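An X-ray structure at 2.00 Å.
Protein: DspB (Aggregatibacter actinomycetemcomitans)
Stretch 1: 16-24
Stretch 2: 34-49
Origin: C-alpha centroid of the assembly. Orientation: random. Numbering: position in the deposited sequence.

Stretch 1 16-24: TKQTGLMLD
Stretch 2, residues 34-49: VIKSFIDTISLSGGNF

Residues 18-24 form a strand, and residues 34-44 belong to a helix that begins earlier in the chain. The strand and helix axes run nearly antiparallel, at 161°, and approach to 8.6 Å. After the helix the chain turns back, and Phe49 pairs with Gly20 in a parallel bridge, CA to CA 4.7 Å. The two stretches bury 570 Å² between them.

The turn is a Schellman motif. Gly46 has phi/psi of 91/19, where a CB would be jammed against the carbonyl O of Ser45. Gly46 N bonds to Ser43 O at 3.1 Å, and Gly47 N to Ile42 O at 2.7 Å. Ser45 is m, and its OG donates to Thr41 O at 2.7 Å. Gly47, at -83/178, is extended. A CB there would clash with Ile42 CG2 and sit tight against Thr19 O. Thr19 CG2 packs against the backbone of Gly47, 3.4 Å from Gly47 CA. Thr19 is t, and its OG1 is hydrogen-bonded elsewhere in the structure.

Asn48 (-144/5) binds the chain at Lys17 and Thr19, where the strand begins, with both backbone and side chain. Its chi1 is p (51°) and chi2 is 34°. CA-to-CB points sideways, but this rotamer brings the amide to the backbone of stretch 1. Asn48 ND2 donates to Lys17 O at 2.9 Å, and Asn48 OD1 accepts from Thr19 N at 3.0 Å. The amide thus spans one donor and one acceptor of the extended chain. Asn48 N donates to Thr19 O at 2.7 Å, nearly straight at 175°. Phe49 N reaches the same Thr19 O at 3.2 Å, with a more bent angle of 143°. The register is completed by Leu21 N, which donates to Phe49 O at 3.1 Å.

Gly20 is very extended, at 175/-147. A CB would point toward stretch 2 and fall 1.8 Å from Phe49 O, a clash. Without one, Gly20 CA makes a CA-H...O contact with Phe49 O at 3.1 Å. Phe49 is at -146/153, with chi1 p (76°) and chi2 83°. This rotamer turns the ring back over the strand. Gly20 CA lies 4.2 Å from the Phe49 ring centroid, 2° off the ring normal, a CH-pi contact over the face. Gln18 C meets the ring edge, 3.5 Å from Phe49 CE2.

Leu21 and Leu23 supply the apolar contact with the helix. Both are t for chi1 and p for chi2. Leu21 CA-to-CB points sideways, but its end comes nearer, with CD2 3.4 Å from Phe38 CD1. Leu21 CB packs 3.8 Å from Ile42 CD1. Leu23 CA-to-CB points toward stretch 2; its CD1 is 3.7 Å from Phe38 CE2 and its CD2 4.3 Å from Ile35 CG1. Phe38 (chi1 -82°, m; chi2 -60°) thus touches both leucines. Ile35 and Ile42 are both m, then t. Ile35, Phe38 and Ile42 follow helical spacing. Met22 instead leads its end away from stretch 2, as expected for alternation along a strand.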

# COMPACT_ATOMS: atom_id res chain seq x y z
N THR A 16 10.44 -19.82 -2.40
CA THR A 16 11.24 -18.58 -2.71
C THR A 16 10.35 -17.35 -2.84
O THR A 16 9.64 -17.18 -3.85
CB THR A 16 11.97 -18.72 -4.00
OG1 THR A 16 12.28 -20.12 -4.22
CG2 THR A 16 13.24 -17.80 -3.94
N LYS A 17 10.46 -16.46 -1.87
CA LYS A 17 9.36 -15.62 -1.49
C LYS A 17 9.53 -14.18 -1.91
O LYS A 17 10.63 -13.73 -2.17
CB LYS A 17 9.19 -15.68 0.03
CG LYS A 17 9.09 -17.08 0.58
CD LYS A 17 7.76 -17.74 0.23
CE LYS A 17 7.59 -19.06 1.00
NZ LYS A 17 6.28 -19.73 0.78
N GLN A 18 8.39 -13.49 -2.02
CA GLN A 18 8.38 -12.08 -2.23
C GLN A 18 8.21 -11.48 -0.87
O GLN A 18 7.17 -11.67 -0.20
CB GLN A 18 7.25 -11.69 -3.18
CG GLN A 18 7.48 -12.20 -4.63
CD GLN A 18 8.75 -11.62 -5.24
OE1 GLN A 18 8.94 -10.40 -5.25
NE2 GLN A 18 9.66 -12.51 -5.71
N THR A 19 9.22 -10.75 -0.42
CA THR A 19 9.18 -10.18 0.91
C THR A 19 9.82 -8.81 0.93
O THR A 19 10.76 -8.53 0.16
CB THR A 19 9.87 -11.13 1.93
OG1 THR A 19 9.46 -10.78 3.26
CG2 THR A 19 11.37 -11.04 1.80
N GLY A 20 9.29 -7.96 1.79
CA GLY A 20 9.78 -6.59 1.91
C GLY A 20 9.01 -5.72 2.85
O GLY A 20 8.47 -6.19 3.86
N LEU A 21 8.96 -4.45 2.48
CA LEU A 21 8.42 -3.39 3.29
C LEU A 21 7.33 -2.68 2.51
O LEU A 21 7.49 -2.36 1.32
CB LEU A 21 9.50 -2.36 3.61
CG LEU A 21 9.13 -1.09 4.32
CD1 LEU A 21 8.62 -1.37 5.68
CD2 LEU A 21 10.34 -0.20 4.36
N MET A 22 6.24 -2.40 3.20
CA MET A 22 5.31 -1.40 2.72
C MET A 22 5.54 -0.14 3.53
O MET A 22 5.40 -0.12 4.78
CB MET A 22 3.88 -1.89 2.90
CG MET A 22 2.87 -1.11 2.18
SD MET A 22 2.09 0.32 2.91
CE MET A 22 2.30 0.47 4.67
N LEU A 23 5.85 0.94 2.83
CA LEU A 23 6.18 2.17 3.52
C LEU A 23 5.14 3.19 3.13
O LEU A 23 4.96 3.49 1.93
CB LEU A 23 7.58 2.68 3.11
CG LEU A 23 8.07 3.89 3.95
CD1 LEU A 23 8.31 3.60 5.42
CD2 LEU A 23 9.30 4.47 3.35
N ASP A 24 4.46 3.71 4.15
CA ASP A 24 3.43 4.73 3.96
C ASP A 24 4.11 6.09 4.05
O ASP A 24 4.41 6.58 5.13
CB ASP A 24 2.32 4.56 4.99
CG ASP A 24 1.40 5.76 5.11
OD1 ASP A 24 1.34 6.65 4.22
OD2 ASP A 24 0.67 5.80 6.14
N VAL A 34 16.82 8.25 3.89
CA VAL A 34 16.17 7.29 4.77
C VAL A 34 15.50 6.19 3.97
O VAL A 34 15.55 5.03 4.36
CB VAL A 34 15.19 7.99 5.70
CG1 VAL A 34 14.36 6.98 6.45
CG2 VAL A 34 15.94 8.96 6.68
N ILE A 35 14.89 6.53 2.82
CA ILE A 35 14.32 5.51 1.94
C ILE A 35 15.40 4.54 1.47
O ILE A 35 15.18 3.31 1.44
CB ILE A 35 13.58 6.15 0.77
CG1 ILE A 35 12.27 6.83 1.30
CG2 ILE A 35 13.22 5.08 -0.25
CD1 ILE A 35 11.51 7.63 0.29
N LYS A 36 16.56 5.06 1.11
CA LYS A 36 17.70 4.22 0.77
C LYS A 36 18.18 3.32 1.93
O LYS A 36 18.60 2.20 1.69
CB LYS A 36 18.87 5.06 0.27
CG LYS A 36 18.70 5.60 -1.14
CD LYS A 36 19.75 6.66 -1.41
CE LYS A 36 19.67 7.20 -2.84
NZ LYS A 36 20.93 7.88 -3.18
N SER A 37 18.10 3.81 3.17
CA SER A 37 18.40 2.97 4.32
C SER A 37 17.42 1.80 4.49
O SER A 37 17.82 0.70 4.81
CB SER A 37 18.49 3.83 5.61
OG SER A 37 19.64 4.69 5.59
N PHE A 38 16.13 2.05 4.29
CA PHE A 38 15.13 0.99 4.29
C PHE A 38 15.47 -0.03 3.21
O PHE A 38 15.39 -1.26 3.45
CB PHE A 38 13.71 1.55 3.99
CG PHE A 38 13.02 2.13 5.14
CD1 PHE A 38 12.75 1.37 6.26
CD2 PHE A 38 12.61 3.46 5.13
CE1 PHE A 38 12.05 1.91 7.33
CE2 PHE A 38 11.90 3.98 6.16
CZ PHE A 38 11.64 3.20 7.30
N ILE A 39 15.85 0.46 2.02
CA ILE A 39 16.28 -0.43 0.94
C ILE A 39 17.50 -1.32 1.36
O ILE A 39 17.57 -2.50 1.04
CB ILE A 39 16.57 0.34 -0.34
CG1 ILE A 39 15.24 0.75 -1.01
CG2 ILE A 39 17.41 -0.53 -1.33
CD1 ILE A 39 15.34 1.89 -1.89
N ASP A 40 18.44 -0.72 2.09
CA ASP A 40 19.63 -1.46 2.58
C ASP A 40 19.19 -2.59 3.48
O ASP A 40 19.60 -3.74 3.29
CB ASP A 40 20.55 -0.54 3.33
CG ASP A 40 21.19 0.50 2.42
OD1 ASP A 40 21.41 0.26 1.22
OD2 ASP A 40 21.49 1.59 2.94
N THR A 41 18.29 -2.31 4.40
CA THR A 41 17.77 -3.34 5.31
C THR A 41 17.07 -4.47 4.54
O THR A 41 17.33 -5.64 4.79
CB THR A 41 16.82 -2.75 6.36
OG1 THR A 41 17.52 -1.76 7.07
CG2 THR A 41 16.31 -3.77 7.35
N ILE A 42 16.21 -4.10 3.58
CA ILE A 42 15.47 -5.08 2.81
C ILE A 42 16.50 -6.00 2.11
O ILE A 42 16.39 -7.24 2.15
CB ILE A 42 14.49 -4.42 1.78
CG1 ILE A 42 13.40 -3.61 2.51
CG2 ILE A 42 13.79 -5.49 0.92
CD1 ILE A 42 12.72 -2.58 1.64
N SER A 43 17.47 -5.37 1.45
CA SER A 43 18.45 -6.05 0.63
C SER A 43 19.34 -6.97 1.44
O SER A 43 19.51 -8.14 1.09
CB SER A 43 19.33 -5.02 -0.07
OG SER A 43 20.33 -5.67 -0.82
N LEU A 44 19.93 -6.41 2.51
CA LEU A 44 20.81 -7.17 3.39
C LEU A 44 20.10 -8.28 4.14
O LEU A 44 20.75 -9.26 4.55
CB LEU A 44 21.45 -6.23 4.42
CG LEU A 44 22.41 -5.20 3.81
CD1 LEU A 44 22.71 -4.09 4.81
CD2 LEU A 44 23.70 -5.86 3.31
N SER A 45 18.80 -8.15 4.37
CA SER A 45 18.05 -9.22 5.05
C SER A 45 17.62 -10.33 4.09
O SER A 45 17.07 -11.34 4.54
CB SER A 45 16.82 -8.64 5.74
OG SER A 45 17.19 -7.60 6.63
N GLY A 46 17.80 -10.11 2.78
CA GLY A 46 17.41 -11.08 1.75
C GLY A 46 16.00 -10.86 1.21
O GLY A 46 15.40 -11.76 0.60
N GLY A 47 15.45 -9.67 1.42
CA GLY A 47 14.13 -9.31 0.85
C GLY A 47 14.26 -8.84 -0.57
O GLY A 47 15.40 -8.71 -1.11
N ASN A 48 13.11 -8.54 -1.19
CA ASN A 48 13.15 -8.13 -2.59
C ASN A 48 12.17 -7.06 -3.07
O ASN A 48 12.18 -6.77 -4.26
CB ASN A 48 13.10 -9.35 -3.48
CG ASN A 48 12.01 -10.22 -3.11
OD1 ASN A 48 10.96 -9.73 -2.69
ND2 ASN A 48 12.23 -11.52 -3.19
N PHE A 49 11.37 -6.46 -2.18
CA PHE A 49 10.51 -5.37 -2.60
C PHE A 49 10.29 -4.29 -1.57
O PHE A 49 10.36 -4.51 -0.34
CB PHE A 49 9.18 -5.88 -3.21
CG PHE A 49 8.17 -6.37 -2.21
CD1 PHE A 49 7.34 -5.47 -1.56
CD2 PHE A 49 7.98 -7.73 -2.01
CE1 PHE A 49 6.33 -5.90 -0.71
CE2 PHE A 49 6.96 -8.21 -1.15
CZ PHE A 49 6.17 -7.31 -0.46